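Local coordinates for protein death domain of pelle (Drosophila melanogaster, PDB 1D2Z) that is the death domain of a serine/threonine kinase of the Toll pathway, which pairs with the death domain of Tube to help establish dorsoventral polarity in the embryo, at residues C25-L28 / D29-V33; A92-L95 / I96-Y99. All coordinates share one frame; numbering follows the deposited sequence.

Contact 1 of 2, residues C25-L28 / D29-V33; sequences CAHL and DALDV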
loop_
_atom_site.group_PDB
_atom_site.type_symbol
_atom_site.label_atom_id
_atom_site.label_comp_id
_atom_site.label_asym_id
_atom_site.label_seq_id
_atom_site.Cartn_x
_atom_site.Cartn_y
_atom_site.Cartn_z
ATOM N N CYS A 25 -14.476 14.619 3.528
ATOM C CA CYS A 25 -15.058 13.932 2.385
ATOM C C CYS A 25 -16.368 14.545 1.920
ATOM O O CYS A 25 -16.595 14.677 0.716
ATOM C CB CYS A 25 -15.186 12.429 2.648
ATOM S SG CYS A 25 -13.569 11.646 2.810
ATOM N N ALA A 26 -17.218 14.952 2.862
ATOM C CA ALA A 26 -18.484 15.591 2.499
ATOM C C ALA A 26 -18.184 16.875 1.703
ATOM O O ALA A 26 -18.827 17.157 0.694
ATOM C CB ALA A 26 -19.308 15.920 3.759
ATOM N N HIS A 27 -17.173 17.618 2.142
ATOM C CA HIS A 27 -16.769 18.859 1.489
ATOM C C HIS A 27 -16.213 18.609 0.080
ATOM O O HIS A 27 -16.631 19.252 -0.878
ATOM C CB HIS A 27 -15.733 19.585 2.350
ATOM C CG HIS A 27 -15.055 20.721 1.655
ATOM N ND1 HIS A 27 -15.731 21.841 1.218
ATOM C CD2 HIS A 27 -13.757 20.907 1.311
ATOM C CE1 HIS A 27 -14.881 22.668 0.636
ATOM N NE2 HIS A 27 -13.675 22.125 0.679
ATOM N N LEU A 28 -15.284 17.664 -0.035
ATOM C CA LEU A 28 -14.674 17.328 -1.321
ATOM C C LEU A 28 -15.697 16.743 -2.303
ATOM O O LEU A 28 -15.602 16.959 -3.513
ATOM C CB LEU A 28 -13.506 16.358 -1.104
ATOM C CG LEU A 28 -12.341 16.875 -0.250
ATOM C CD1 LEU A 28 -11.382 15.723 0.036
ATOM C CD2 LEU A 28 -11.612 18.021 -0.960
ATOM N N ASP A 29 -16.681 16.017 -1.783
ATOM C CA ASP A 29 -17.713 15.431 -2.636
ATOM C C ASP A 29 -18.634 16.506 -3.183
ATOM O O ASP A 29 -19.060 16.430 -4.332
ATOM C CB ASP A 29 -18.534 14.386 -1.878
ATOM C CG ASP A 29 -17.748 13.128 -1.580
ATOM O OD1 ASP A 29 -16.646 12.947 -2.140
ATOM O OD2 ASP A 29 -18.238 12.314 -0.778
ATOM N N ALA A 30 -18.948 17.498 -2.350
ATOM C CA ALA A 30 -19.807 18.604 -2.754
ATOM C C ALA A 30 -19.117 19.384 -3.872
ATOM O O ALA A 30 -19.769 19.843 -4.809
ATOM C CB ALA A 30 -20.084 19.518 -1.566
ATOM N N LEU A 31 -17.801 19.554 -3.747
ATOM C CA LEU A 31 -17.017 20.259 -4.757
ATOM C C LEU A 31 -16.818 19.392 -5.997
ATOM O O LEU A 31 -16.477 19.903 -7.068
ATOM C CB LEU A 31 -15.638 20.636 -4.213
ATOM C CG LEU A 31 -15.507 21.769 -3.201
ATOM C CD1 LEU A 31 -14.022 22.001 -2.939
ATOM C CD2 LEU A 31 -16.174 23.035 -3.732
ATOM N N ASP A 32 -16.968 18.079 -5.824
ATOM C CA ASP A 32 -16.796 17.107 -6.904
ATOM C C ASP A 32 -15.395 17.212 -7.529
ATOM O O ASP A 32 -15.249 17.424 -8.737
ATOM C CB ASP A 32 -17.889 17.298 -7.969
ATOM C CG ASP A 32 -18.050 16.087 -8.883
ATOM O OD1 ASP A 32 -17.635 14.969 -8.497
ATOM O OD2 ASP A 32 -18.615 16.254 -9.988
ATOM N N VAL A 33 -14.372 17.080 -6.688
ATOM C CA VAL A 33 -12.982 17.155 -7.136
ATOM C C VAL A 33 -12.229 15.821 -7.090
ATOM O O VAL A 33 -11.006 15.809 -7.216
ATOM C CB VAL A 33 -12.162 18.173 -6.301
ATOM C CG1 VAL A 33 -12.568 19.602 -6.644
ATOM C CG2 VAL A 33 -12.343 17.902 -4.798
HETATM O O HOH W 1 -15.280 14.188 -4.878
#

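Contact 2 of 2, residues A92-L95 / I96-Y99; sequences AMRL and IKDY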
loop_
_atom_site.group_PDB
_atom_site.type_symbol
_atom_site.label_atom_id
_atom_site.label_comp_id
_atom_site.label_asym_id
_atom_site.label_seq_id
_atom_site.Cartn_x
_atom_site.Cartn_y
_atom_site.Cartn_z
ATOM N N ALA A 92 -10.342 22.850 2.234
ATOM C CA ALA A 92 -10.021 21.454 2.537
ATOM C C ALA A 92 -8.832 21.470 3.501
ATOM O O ALA A 92 -8.824 20.756 4.505
ATOM C CB ALA A 92 -9.675 20.683 1.256
ATOM N N MET A 93 -7.855 22.328 3.208
ATOM C CA MET A 93 -6.672 22.493 4.055
ATOM C C MET A 93 -7.085 22.928 5.467
ATOM O O MET A 93 -6.554 22.434 6.462
ATOM C CB MET A 93 -5.743 23.560 3.467
ATOM C CG MET A 93 -5.111 23.187 2.139
ATOM S SD MET A 93 -4.436 24.609 1.270
ATOM C CE MET A 93 -2.997 24.925 2.217
ATOM N N ARG A 94 -8.036 23.854 5.551
ATOM C CA ARG A 94 -8.483 24.343 6.850
ATOM C C ARG A 94 -9.115 23.235 7.686
ATOM O O ARG A 94 -8.883 23.159 8.892
ATOM C CB ARG A 94 -9.460 25.510 6.691
ATOM C CG ARG A 94 -9.511 26.420 7.910
ATOM C CD ARG A 94 -10.459 27.593 7.699
ATOM N NE ARG A 94 -11.810 27.104 7.473
ATOM C CZ ARG A 94 -12.671 26.795 8.438
ATOM N NH1 ARG A 94 -12.349 26.946 9.719
ATOM N NH2 ARG A 94 -13.808 26.205 8.119
ATOM N N LEU A 95 -9.877 22.353 7.038
ATOM C CA LEU A 95 -10.535 21.256 7.738
ATOM C C LEU A 95 -9.570 20.291 8.419
ATOM O O LEU A 95 -9.928 19.645 9.407
ATOM C CB LEU A 95 -11.481 20.499 6.796
ATOM C CG LEU A 95 -12.789 21.229 6.480
ATOM C CD1 LEU A 95 -13.595 20.444 5.453
ATOM C CD2 LEU A 95 -13.596 21.438 7.763
ATOM N N ILE A 96 -8.349 20.198 7.895
ATOM C CA ILE A 96 -7.345 19.311 8.478
ATOM C C ILE A 96 -6.175 20.054 9.125
ATOM O O ILE A 96 -5.162 19.440 9.462
ATOM C CB ILE A 96 -6.772 18.305 7.436
ATOM C CG1 ILE A 96 -6.194 19.044 6.227
ATOM C CG2 ILE A 96 -7.840 17.304 7.027
ATOM C CD1 ILE A 96 -5.340 18.156 5.323
ATOM N N LYS A 97 -6.332 21.359 9.343
ATOM C CA LYS A 97 -5.263 22.163 9.939
ATOM C C LYS A 97 -4.825 21.680 11.315
ATOM O O LYS A 97 -3.657 21.796 11.671
ATOM C CB LYS A 97 -5.667 23.640 10.027
ATOM C CG LYS A 97 -6.726 23.946 11.079
ATOM C CD LYS A 97 -7.190 25.400 11.008
ATOM C CE LYS A 97 -8.390 25.649 11.916
ATOM N NZ LYS A 97 -8.070 25.389 13.360
ATOM N N ASP A 98 -5.759 21.100 12.060
ATOM C CA ASP A 98 -5.483 20.624 13.413
ATOM C C ASP A 98 -4.643 19.348 13.499
ATOM O O ASP A 98 -4.181 18.978 14.581
ATOM C CB ASP A 98 -6.801 20.459 14.179
ATOM C CG ASP A 98 -7.660 21.722 14.143
ATOM O OD1 ASP A 98 -7.096 22.833 14.258
ATOM O OD2 ASP A 98 -8.897 21.607 13.995
ATOM N N TYR A 99 -4.426 18.696 12.357
ATOM C CA TYR A 99 -3.640 17.460 12.299
ATOM C C TYR A 99 -2.333 17.674 11.550
ATOM O O TYR A 99 -1.656 16.724 11.154
ATOM C CB TYR A 99 -4.460 16.359 11.638
ATOM C CG TYR A 99 -5.696 16.010 12.423
ATOM C CD1 TYR A 99 -5.645 15.068 13.450
ATOM C CD2 TYR A 99 -6.908 16.650 12.172
ATOM C CE1 TYR A 99 -6.770 14.774 14.214
ATOM C CE2 TYR A 99 -8.038 16.366 12.927
ATOM C CZ TYR A 99 -7.963 15.427 13.949
ATOM O OH TYR A 99 -9.071 15.148 14.707
HETATM O O HOH W 2 -8.597 19.911 11.763
#

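Contact 1 of 2, residues C25-L28 / D29-V33
One methyl branch of L31, CD1, rests at a slant against the imidazole of H27 one turn earlier, 3.6 Å from NE2. H27 has CG anti to its backbone N (chi1 168°), which swings the ring forward along the helix until its far end, CE1 and NE2, reaches the leucine. The H27 side chain also packs on N91, A92 and L95 of helix 90-95, while L31 touches L89. L28 heads for the interior, where it meets S62 and A92; its CD2 lies 3.9 Å from V33 CG2, and the two cross nearly at a right angle. V33 brings CG2 there because CG1 takes the place beside the backbone N (chi1 -72°), leaving CG2 between N and the carbonyl carbon. D29 folds back over the preceding turn, with CG beside its own N. Its carboxylate is thereby placed close to the C25 carbonyl, an approach of two acceptors that the nearby serine hydroxyls probably ease: S60 OG bonds OD2, and S62 OG lies in hydrogen-bonding position to both OD1 and C25 O, which must share its single proton, tying this turn to helix 61-73. Three regular backbone bonds carry the helix to its end, among them D29 N to C25 O at 2.8 Å. L28 O takes weak bonds from D32 N (2.9 Å) and V33 N (3.4 Å), with a water 3.1 Å away. D32 N also bonds D29 O weakly; with D32 at positive phi and the L28-V33 contact this is a Schellman motif, linking helix 18-31 to helix 34-40, N-capped by V33, in the death-domain bundle.

Contact 2 of 2, residues A92-L95 / I96-Y99
K97 lies alongside R94, both chains pointing the same way, and its CD comes within 4.0 Å of R94 CG. Its CG stands between the backbone N and the carbonyl carbon (chi1 72°), which lays the aliphatic part over the R94 carbonyl, with CG 3.2 Å from R94 O. The same oxygen accepts a bond from K97 N at 3.2 Å; the N-H points at it almost straight, yet the nitrogen sits above the carbonyl plane. The tight side of the contact belongs to I96. Its CG1, also between N and carbonyl carbon (chi1 56°), turns back under the last helical turn to 3.4 Å from M93 O, and the side chain is buried against L24 and F84, with M93 and A92 packed on F84. I96 N bonds M93 O at 3.2 Å and, weakly, A92 O, so the helical bonding passes into i to i-3 pairs. The outer side is looser and wetter. K97 bends at its end (chi4 61°) to put NZ 2.9 Å from D98 OD1, a salt bridge on the syn side of the carboxylate, and a water joins L95 O to D98 N while giving D98 OD2 a weak bond. R94 and K97 both touch I108, but their like-charged ends stay apart. With an alanine in place of K97, D98 would probably lose its ionic mate, and R94 CG and the R94 carbonyl would lose most of the cover given by CG and CD. The whole is a helix C-terminus running down through 3-10 geometry, closing the last helix of the death-domain bundle.

In the fold
From the N terminus, the chain first meets contact 1, where helix 18-31 ends and turns into helix 34-40. It then runs through helices 45-56, 61-73 and 77-86 before helix 90-95 ends in contact 2. Each contact closes just a local turn, and the two follow in series, neither nesting nor crossing. Their centres lie 15 Å apart, yet they touch: H27 CB packs 3.9 Å from L95 CD1, and L28 CD2 lies 4.0 Å from A92 CB. The first and last helices of the bundle are thus brought into contact, contact 1 adding a tie to helix 61-73 and contact 2 one to helix 77-86.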